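Local coordinates for protein PKS (Streptomyces albus, PDB 4OQJ) that probably forms carbon-carbon bonds as a ketosynthase-bearing part of the oxazolomycin polyketide synthase, extending acyl chains carried on phosphopantetheine-bearing carrier proteins, at residues Val326-Thr331 / Cys360-Val365; Cys244-Ala249 / Gly330-Leu335; Gln303-Val308 / Pro338-Ala343; Cys30-Ala35 / Gly377-Ile382. All coordinates share one frame; numbering follows the deposited sequence.

Interaction 1. Residues Val326-Thr331 / Cys360-Val365; sequences VEAHGT and CALGSV
V326 opens the contact with both its backbone N and its O: N donates to A361 O at 2.8 Å, and O receives G363 N at 3.1 Å. Its side chain lies alongside that of L362, pointing the same way, with CG1 3.8 Å from L362 CD1, while CG2 turns to C360 SG. Branched V326 suits a strand whose apolar face also meets F348 of helix 336-348. E327 points to the other face, where a charge needs partners. CG stands anti to the backbone N (chi1 171°) and the chain bends at chi2, bringing OE2 to V365 N at 2.8 Å. That bond is nearly straight (170°) and uses the syn lone pair; OE1 is held by Y325 OH and K383 NZ. The pairing is parallel and belongs to a beta-alpha-beta unit of the thiolase fold, in which strands 325-327 and 360-363 are joined through helix 336-348, and it carries the EAHGT sequence familiar from ketosynthases. A328 N continues the backbone pairing to G363 O at 2.9 Å, and its small CB rests 4.0 Å from L362 CD1. H329 turns away, NE2 bonded to a glycerol probably from the crystallisation liquor. At G330 the backbone takes a positive phi of 62°, easy for glycine, and the missing side chain lets S364 come close: S364 OG donates to G330 O at 2.9 Å while also accepting from K366 N.

Interaction 2. Residues Cys244-Ala249 / Gly330-Leu335; sequences CRAFDA and GTATPL
A332 presses its methyl against the backbone of A246: CB lies 3.6 Å from A246 N and equally near R245 N, while the two CB atoms are 4.3 Å apart. Alanine suits a place where two loops come within 4.0 Å of each other, CA to CA, at A246 and A332. C244 can be followed outward. Its CB stands back from the other loop; SG, anti to the backbone N (chi1 178°), reaches across to A332 CB at 3.8 Å and lies 3.9 Å from T331 O, a slim, polarisable tip set against the loop at G330-A332. Residues R245 to D248 form a type II beta turn, closed by D248 N to R245 O at 3.1 Å. F247 occupies its third position with a positive phi of 75°, and its ring swings back to bring CZ 4.3 Å from G330 CA, a glycine that presents no side chain to the ring. No hydrogen bond joins the two segments directly, but D337 of helix 336-348 accepts F247 N through OD2. T333 OG1 caps that helix at G336 N. The pair of loops therefore sits at the start of helix 336-348, with A246 leaning on T367 of helix 366-369 and F247 packing on A328, just after strand 325-327.

Interaction 3. Residues Gln303-Val308 / Pro338-Ala343; sequences QGQAAV and PIEVAA
The Q305 carboxamide lies with I339 CG2 over one face, 3.8 Å from NE2, the two side chains crossing at about a right angle; at its oxygen end OE1 approaches E340 CA to 3.3 Å. The other flat group, the E340 carboxylate, points to the loop after strand 325-327, where OE2 takes H329 N and OE1 takes G330 N. Both helices belong to the layered thiolase fold, where helices 302-316 and 336-348 pack beside each other on the central sheet; Q305 and E340 both touch F436 of strand 430-436. Their segment axes come within 8.6 Å and cross at -40°, a close approach made possible by alanines. A343 CB fits against Q305 CB at 3.6 Å, and A306 CB lies 3.5 Å from A343 O. Q305 needs its length: CG is anti to the carbonyl carbon (chi1 -67°), and the extended chain beyond carries the amide along helix 336-348 to I339 and E340. No direct hydrogen bond joins 303-308 to 338-343, although Q303 OE1 reaches Q346 NE2 further along helix 336-348. A water bridges the segments, donating to Q305 OE1 at 2.7 Å and to E340 O at 3.0 Å.

Interaction 4. Residues Cys30-Ala35 / Gly377-Ile382; sequences CRFPGA and GMAGLI
F32 and A379 face each other with their CA atoms 7.6 Å apart, where strand 23-31 ends in a type II beta turn from F32 to A35. Two backbone bonds close that turn, F32 N to A35 O at 2.7 Å and A35 N to F32 O at 3.0 Å, with P33 and G34 at its middle positions; glycine readily takes the positive phi of 77° required there. The contact joins the C-terminal end of strand 23-31, an inner strand of the thiolase-fold sheet, to helix 376-390. F32 points its ring at the helix; CZ comes closest, 3.5 Å from A379 CA and 4.3 Å from M378 CB, with CE2 beside it. M378, present as selenomethionine, then bends away, its chain reaching S196 and V200 of helix 195-209. A small residue such as A379 lets the ring come this near to the helix backbone. F41 of helix 38-46 meets F32 edge-to-face, and it also touches C30 and I382. C30 and I382 add a second apolar contact, I382 CD1 lying 4.0 Å from C30 CB; I382 CG1 is anti to the carbonyl carbon (chi1 -71°) and the extended chain carries CD1 toward the strand. C30 CB lies over one face of the F32 ring, toward its rim. Over the opposite face A379 CB makes a CH-pi contact, 4.2 Å from the ring centroid and 19° off its normal.

Overall arrangement
From the N terminus, strand 23-31 is met first, and interaction 4 pairs its end with helix 376-390, closing a long loop that contains all three other contacts. Interaction 2 next joins the loop at 244-249 to 330-335. Interaction 3 begins inside that span but closes beyond it, at 338-343, so the two cross; interaction 1, from 326-331 to 360-365, in turn crosses interaction 3. Interactions 1 and 2 share G330 and T331, and E340 of interaction 3 binds H329 and G330. Interaction 1 reaches interaction 4 through V365, beside A379 and G380. Interaction 1 thus ties strand to strand, interaction 2 loop to loop, interaction 3 helix to helix, and interaction 4 a strand end to a helix.

Interaction 1. Residues Val326-Thr331 / Cys360-Val365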
# COMPACT_ATOMS: atom_id res chain seq x y z
N VAL A 326 -20.28 13.93 -10.22
CA VAL A 326 -18.95 13.33 -10.32
C VAL A 326 -17.88 14.40 -10.14
O VAL A 326 -17.90 15.44 -10.80
CB VAL A 326 -18.71 12.61 -11.68
CG1 VAL A 326 -17.24 12.24 -11.85
CG2 VAL A 326 -19.58 11.38 -11.80
N GLU A 327 -16.96 14.12 -9.23
CA GLU A 327 -15.78 14.93 -9.04
C GLU A 327 -14.71 14.33 -9.93
O GLU A 327 -14.14 13.28 -9.62
CB GLU A 327 -15.36 14.97 -7.56
CG GLU A 327 -13.99 15.62 -7.27
CD GLU A 327 -13.94 17.14 -7.55
OE1 GLU A 327 -15.00 17.77 -7.73
OE2 GLU A 327 -12.82 17.69 -7.58
N ALA A 328 -14.47 15.01 -11.05
CA ALA A 328 -13.50 14.60 -12.05
C ALA A 328 -12.08 14.79 -11.57
O ALA A 328 -11.80 15.61 -10.69
CB ALA A 328 -13.72 15.39 -13.30
N HIS A 329 -11.16 14.02 -12.15
CA HIS A 329 -9.74 14.28 -11.97
C HIS A 329 -9.46 15.70 -12.45
O HIS A 329 -8.82 16.50 -11.76
CB HIS A 329 -8.94 13.23 -12.74
CG HIS A 329 -7.47 13.37 -12.59
ND1 HIS A 329 -6.84 13.34 -11.36
CD2 HIS A 329 -6.49 13.55 -13.51
CE1 HIS A 329 -5.54 13.49 -11.53
NE2 HIS A 329 -5.30 13.62 -12.82
N GLY A 330 -9.96 16.02 -13.64
CA GLY A 330 -10.25 17.39 -14.02
C GLY A 330 -9.09 18.36 -14.08
O GLY A 330 -9.13 19.42 -13.46
N THR A 331 -8.07 18.03 -14.87
CA THR A 331 -6.84 18.83 -14.92
C THR A 331 -6.83 19.91 -16.01
O THR A 331 -5.86 20.67 -16.11
CB THR A 331 -5.63 17.94 -15.15
OG1 THR A 331 -5.85 17.16 -16.33
CG2 THR A 331 -5.44 17.04 -13.95
N CYS A 360 -26.42 14.54 -14.51
CA CYS A 360 -25.34 14.39 -13.52
C CYS A 360 -24.36 15.54 -13.60
O CYS A 360 -23.74 15.77 -14.63
CB CYS A 360 -24.60 13.05 -13.70
SG CYS A 360 -23.36 12.68 -12.42
N ALA A 361 -24.21 16.26 -12.50
CA ALA A 361 -23.26 17.36 -12.44
C ALA A 361 -21.83 16.85 -12.43
O ALA A 361 -21.54 15.76 -11.91
CB ALA A 361 -23.53 18.22 -11.22
N LEU A 362 -20.94 17.65 -13.01
CA LEU A 362 -19.53 17.33 -13.15
C LEU A 362 -18.73 18.55 -12.72
O LEU A 362 -19.08 19.68 -13.06
CB LEU A 362 -19.23 16.94 -14.60
CG LEU A 362 -17.84 16.45 -14.98
CD1 LEU A 362 -17.57 15.07 -14.41
CD2 LEU A 362 -17.69 16.45 -16.51
N GLY A 363 -17.65 18.34 -11.97
CA GLY A 363 -16.85 19.46 -11.52
C GLY A 363 -15.43 19.06 -11.19
O GLY A 363 -15.10 17.88 -11.18
N SER A 364 -14.58 20.06 -10.93
CA SER A 364 -13.20 19.80 -10.52
C SER A 364 -12.70 20.82 -9.50
O SER A 364 -12.66 22.02 -9.79
CB SER A 364 -12.26 19.80 -11.72
OG SER A 364 -10.93 19.64 -11.25
N VAL A 365 -12.31 20.34 -8.32
CA VAL A 365 -11.73 21.21 -7.29
C VAL A 365 -10.36 21.75 -7.73
O VAL A 365 -9.85 22.70 -7.15
CB VAL A 365 -11.59 20.48 -5.95
CG1 VAL A 365 -10.42 19.45 -5.97
CG2 VAL A 365 -11.43 21.48 -4.82

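Interaction 2. Residues Cys244-Ala249 / Gly330-Leu335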
# COMPACT_ATOMS: atom_id res chain seq x y z
N CYS A 244 -6.94 27.18 -13.93
CA CYS A 244 -7.27 25.81 -14.34
C CYS A 244 -8.71 25.77 -14.86
O CYS A 244 -9.66 25.72 -14.07
CB CYS A 244 -7.07 24.85 -13.17
SG CYS A 244 -7.50 23.12 -13.51
N ARG A 245 -8.87 25.78 -16.18
CA ARG A 245 -10.19 26.02 -16.77
C ARG A 245 -10.82 24.71 -17.21
O ARG A 245 -11.04 24.48 -18.41
CB ARG A 245 -10.08 26.99 -17.95
CG ARG A 245 -9.33 28.27 -17.61
CD ARG A 245 -9.19 29.18 -18.84
NE ARG A 245 -8.33 30.34 -18.57
CZ ARG A 245 -8.74 31.45 -17.97
NH1 ARG A 245 -10.00 31.57 -17.57
NH2 ARG A 245 -7.89 32.45 -17.77
N ALA A 246 -11.15 23.87 -16.23
CA ALA A 246 -11.56 22.50 -16.49
C ALA A 246 -12.82 22.44 -17.34
O ALA A 246 -13.85 23.05 -17.01
CB ALA A 246 -11.78 21.75 -15.17
N PHE A 247 -12.71 21.69 -18.44
CA PHE A 247 -13.81 21.37 -19.37
C PHE A 247 -14.19 22.54 -20.28
O PHE A 247 -15.05 22.40 -21.16
CB PHE A 247 -15.02 20.86 -18.59
CG PHE A 247 -14.68 19.71 -17.70
CD1 PHE A 247 -14.20 18.53 -18.24
CD2 PHE A 247 -14.80 19.81 -16.33
CE1 PHE A 247 -13.85 17.46 -17.43
CE2 PHE A 247 -14.46 18.74 -15.51
CZ PHE A 247 -13.98 17.57 -16.07
N ASP A 248 -13.53 23.67 -20.08
CA ASP A 248 -13.79 24.88 -20.87
C ASP A 248 -13.07 24.83 -22.21
O ASP A 248 -12.08 24.11 -22.37
CB ASP A 248 -13.34 26.12 -20.09
CG ASP A 248 -13.71 27.42 -20.78
OD1 ASP A 248 -14.83 27.91 -20.55
OD2 ASP A 248 -12.87 27.96 -21.53
N ALA A 249 -13.56 25.60 -23.17
CA ALA A 249 -12.96 25.63 -24.50
C ALA A 249 -11.54 26.17 -24.46
O ALA A 249 -10.71 25.84 -25.31
CB ALA A 249 -13.82 26.45 -25.45
N GLY A 330 -9.96 16.02 -13.64
CA GLY A 330 -10.25 17.39 -14.02
C GLY A 330 -9.09 18.36 -14.08
O GLY A 330 -9.13 19.42 -13.46
N THR A 331 -8.07 18.03 -14.87
CA THR A 331 -6.84 18.83 -14.92
C THR A 331 -6.83 19.91 -16.01
O THR A 331 -5.86 20.67 -16.11
CB THR A 331 -5.63 17.94 -15.15
OG1 THR A 331 -5.85 17.16 -16.33
CG2 THR A 331 -5.44 17.04 -13.95
N ALA A 332 -7.88 19.96 -16.82
CA ALA A 332 -8.05 21.00 -17.84
C ALA A 332 -7.02 20.96 -18.98
O ALA A 332 -6.63 22.01 -19.50
CB ALA A 332 -8.02 22.40 -17.17
N THR A 333 -6.58 19.77 -19.38
CA THR A 333 -5.73 19.67 -20.56
C THR A 333 -6.62 19.45 -21.77
O THR A 333 -7.65 18.77 -21.66
CB THR A 333 -4.70 18.52 -20.45
OG1 THR A 333 -5.37 17.26 -20.52
CG2 THR A 333 -3.93 18.61 -19.15
N PRO A 334 -6.25 20.03 -22.94
CA PRO A 334 -7.03 19.85 -24.17
C PRO A 334 -7.23 18.39 -24.56
O PRO A 334 -8.27 18.04 -25.09
CB PRO A 334 -6.19 20.57 -25.22
CG PRO A 334 -5.43 21.57 -24.47
CD PRO A 334 -5.13 20.96 -23.14
N LEU A 335 -6.23 17.55 -24.30
CA LEU A 335 -6.34 16.13 -24.63
C LEU A 335 -7.11 15.39 -23.54
O LEU A 335 -7.96 14.55 -23.84
CB LEU A 335 -4.95 15.51 -24.81

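Interaction 3. Residues Gln303-Val308 / Pro338-Ala343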
# COMPACT_ATOMS: atom_id res chain seq x y z
N GLN A 303 -9.80 3.66 -21.72
CA GLN A 303 -10.25 2.35 -21.26
C GLN A 303 -9.95 2.09 -19.81
O GLN A 303 -10.80 1.55 -19.10
CB GLN A 303 -9.66 1.26 -22.14
CG GLN A 303 -10.23 1.29 -23.55
CD GLN A 303 -11.77 1.35 -23.56
OE1 GLN A 303 -12.44 0.63 -22.82
NE2 GLN A 303 -12.33 2.23 -24.40
N GLY A 304 -8.77 2.50 -19.34
CA GLY A 304 -8.41 2.33 -17.95
C GLY A 304 -9.34 3.11 -17.04
O GLY A 304 -9.80 2.61 -16.01
N GLN A 305 -9.61 4.35 -17.41
CA GLN A 305 -10.53 5.19 -16.65
C GLN A 305 -11.95 4.62 -16.66
O GLN A 305 -12.60 4.48 -15.62
CB GLN A 305 -10.55 6.62 -17.20
CG GLN A 305 -9.27 7.42 -17.04
CD GLN A 305 -9.42 8.84 -17.61
OE1 GLN A 305 -10.53 9.38 -17.65
NE2 GLN A 305 -8.33 9.42 -18.06
N ALA A 306 -12.44 4.27 -17.85
CA ALA A 306 -13.81 3.75 -17.95
C ALA A 306 -13.96 2.50 -17.07
O ALA A 306 -14.97 2.34 -16.37
CB ALA A 306 -14.14 3.43 -19.41
N ALA A 307 -12.97 1.63 -17.09
CA ALA A 307 -13.04 0.39 -16.32
C ALA A 307 -13.07 0.64 -14.82
O ALA A 307 -13.83 0.01 -14.09
CB ALA A 307 -11.87 -0.51 -16.65
N VAL A 308 -12.26 1.56 -14.32
CA VAL A 308 -12.21 1.70 -12.87
C VAL A 308 -13.52 2.34 -12.37
O VAL A 308 -14.00 2.02 -11.28
CB VAL A 308 -10.97 2.51 -12.42
CG1 VAL A 308 -11.20 4.01 -12.56
CG2 VAL A 308 -10.64 2.16 -10.99
N PRO A 338 -11.53 15.80 -22.85
CA PRO A 338 -12.46 14.97 -23.64
C PRO A 338 -12.34 13.49 -23.31
O PRO A 338 -13.34 12.78 -23.31
CB PRO A 338 -12.03 15.24 -25.08
CG PRO A 338 -11.38 16.59 -25.03
CD PRO A 338 -10.68 16.64 -23.71
N ILE A 339 -11.13 13.04 -23.01
CA ILE A 339 -10.91 11.65 -22.66
C ILE A 339 -11.63 11.30 -21.35
O ILE A 339 -12.27 10.24 -21.24
CB ILE A 339 -9.38 11.34 -22.55
CG1 ILE A 339 -8.79 11.21 -23.97
CG2 ILE A 339 -9.10 10.09 -21.72
CD1 ILE A 339 -7.35 10.80 -24.04
N GLU A 340 -11.56 12.18 -20.35
CA GLU A 340 -12.17 11.85 -19.07
C GLU A 340 -13.69 11.70 -19.23
O GLU A 340 -14.30 10.79 -18.67
CB GLU A 340 -11.85 12.90 -17.99
CG GLU A 340 -12.44 12.51 -16.64
CD GLU A 340 -11.82 13.23 -15.46
OE1 GLU A 340 -11.12 14.25 -15.68
OE2 GLU A 340 -12.04 12.78 -14.31
N VAL A 341 -14.29 12.58 -20.01
CA VAL A 341 -15.74 12.55 -20.21
C VAL A 341 -16.14 11.37 -21.08
O VAL A 341 -17.18 10.76 -20.87
CB VAL A 341 -16.22 13.86 -20.81
CG1 VAL A 341 -17.72 13.81 -21.11
CG2 VAL A 341 -15.91 15.02 -19.85
N ALA A 342 -15.31 11.05 -22.08
CA ALA A 342 -15.57 9.88 -22.92
C ALA A 342 -15.55 8.61 -22.06
O ALA A 342 -16.36 7.71 -22.27
CB ALA A 342 -14.53 9.78 -24.03
N ALA A 343 -14.65 8.56 -21.10
CA ALA A 343 -14.53 7.39 -20.23
C ALA A 343 -15.73 7.28 -19.29
O ALA A 343 -16.27 6.20 -19.09
CB ALA A 343 -13.23 7.46 -19.43
O HOH W 1 -13.01 9.29 -16.48

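Interaction 4. Residues Cys30-Ala35 / Gly377-Ile382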
# COMPACT_ATOMS: atom_id res chain seq x y z
N CYS A 30 -8.03 18.99 6.69
CA CYS A 30 -7.36 19.45 5.50
C CYS A 30 -6.74 20.82 5.70
O CYS A 30 -7.29 21.70 6.38
CB CYS A 30 -8.33 19.50 4.31
SG CYS A 30 -9.81 20.53 4.62
N ARG A 31 -5.58 20.98 5.09
CA ARG A 31 -4.95 22.27 4.92
C ARG A 31 -4.63 22.37 3.44
O ARG A 31 -3.73 21.68 2.93
CB ARG A 31 -3.69 22.39 5.77
CG ARG A 31 -3.97 22.08 7.25
CD ARG A 31 -2.72 21.67 7.98
NE ARG A 31 -2.94 21.66 9.44
CZ ARG A 31 -1.96 21.75 10.32
NH1 ARG A 31 -0.70 21.86 9.90
NH2 ARG A 31 -2.24 21.75 11.63
N PHE A 32 -5.42 23.18 2.75
CA PHE A 32 -5.35 23.37 1.30
C PHE A 32 -5.06 24.85 1.06
O PHE A 32 -5.16 25.65 1.99
CB PHE A 32 -6.66 22.95 0.64
CG PHE A 32 -6.98 21.48 0.75
CD1 PHE A 32 -5.99 20.51 0.72
CD2 PHE A 32 -8.29 21.06 0.86
CE1 PHE A 32 -6.31 19.16 0.82
CE2 PHE A 32 -8.60 19.71 0.96
CZ PHE A 32 -7.61 18.77 0.92
N PRO A 33 -4.69 25.23 -0.17
CA PRO A 33 -4.55 26.67 -0.40
C PRO A 33 -5.83 27.42 -0.04
O PRO A 33 -6.92 27.00 -0.43
CB PRO A 33 -4.27 26.77 -1.90
CG PRO A 33 -3.65 25.45 -2.24
CD PRO A 33 -4.39 24.45 -1.39
N GLY A 34 -5.69 28.48 0.75
CA GLY A 34 -6.81 29.30 1.13
C GLY A 34 -7.71 28.71 2.21
O GLY A 34 -8.73 29.30 2.56
N ALA A 35 -7.34 27.55 2.76
CA ALA A 35 -8.22 26.88 3.73
C ALA A 35 -7.47 25.95 4.64
O ALA A 35 -7.00 24.90 4.20
CB ALA A 35 -9.31 26.09 3.00
N GLY A 377 -6.44 13.80 -4.71
CA GLY A 377 -7.60 13.01 -4.40
C GLY A 377 -8.23 13.38 -3.07
O GLY A 377 -9.44 13.20 -2.90
N MSE A 378 -7.43 13.86 -2.13
CA MSE A 378 -7.99 14.32 -0.84
C MSE A 378 -8.82 15.59 -1.06
O MSE A 378 -9.91 15.73 -0.52
CB MSE A 378 -6.89 14.62 0.19
CG MSE A 378 -6.38 13.42 0.99
SE MSE A 378 -7.78 12.52 2.03
CE MSE A 378 -7.72 11.08 0.86
N ALA A 379 -8.30 16.51 -1.86
CA ALA A 379 -9.04 17.73 -2.14
C ALA A 379 -10.36 17.38 -2.84
O ALA A 379 -11.41 17.94 -2.52
CB ALA A 379 -8.20 18.68 -2.98
N GLY A 380 -10.32 16.42 -3.75
CA GLY A 380 -11.52 16.00 -4.47
C GLY A 380 -12.54 15.26 -3.60
O GLY A 380 -13.73 15.52 -3.67
N LEU A 381 -12.06 14.32 -2.78
CA LEU A 381 -12.93 13.53 -1.92
C LEU A 381 -13.55 14.39 -0.82
O LEU A 381 -14.76 14.31 -0.56
CB LEU A 381 -12.16 12.36 -1.31
CG LEU A 381 -12.91 11.44 -0.32
CD1 LEU A 381 -14.19 10.89 -0.93
CD2 LEU A 381 -12.01 10.31 0.12
N ILE A 382 -12.73 15.24 -0.20
CA ILE A 382 -13.23 16.06 0.89
C ILE A 382 -14.22 17.09 0.36
O ILE A 382 -15.20 17.34 1.02
CB ILE A 382 -12.08 16.73 1.68
CG1 ILE A 382 -11.36 15.65 2.49
CG2 ILE A 382 -12.63 17.79 2.65
CD1 ILE A 382 -10.08 16.09 3.17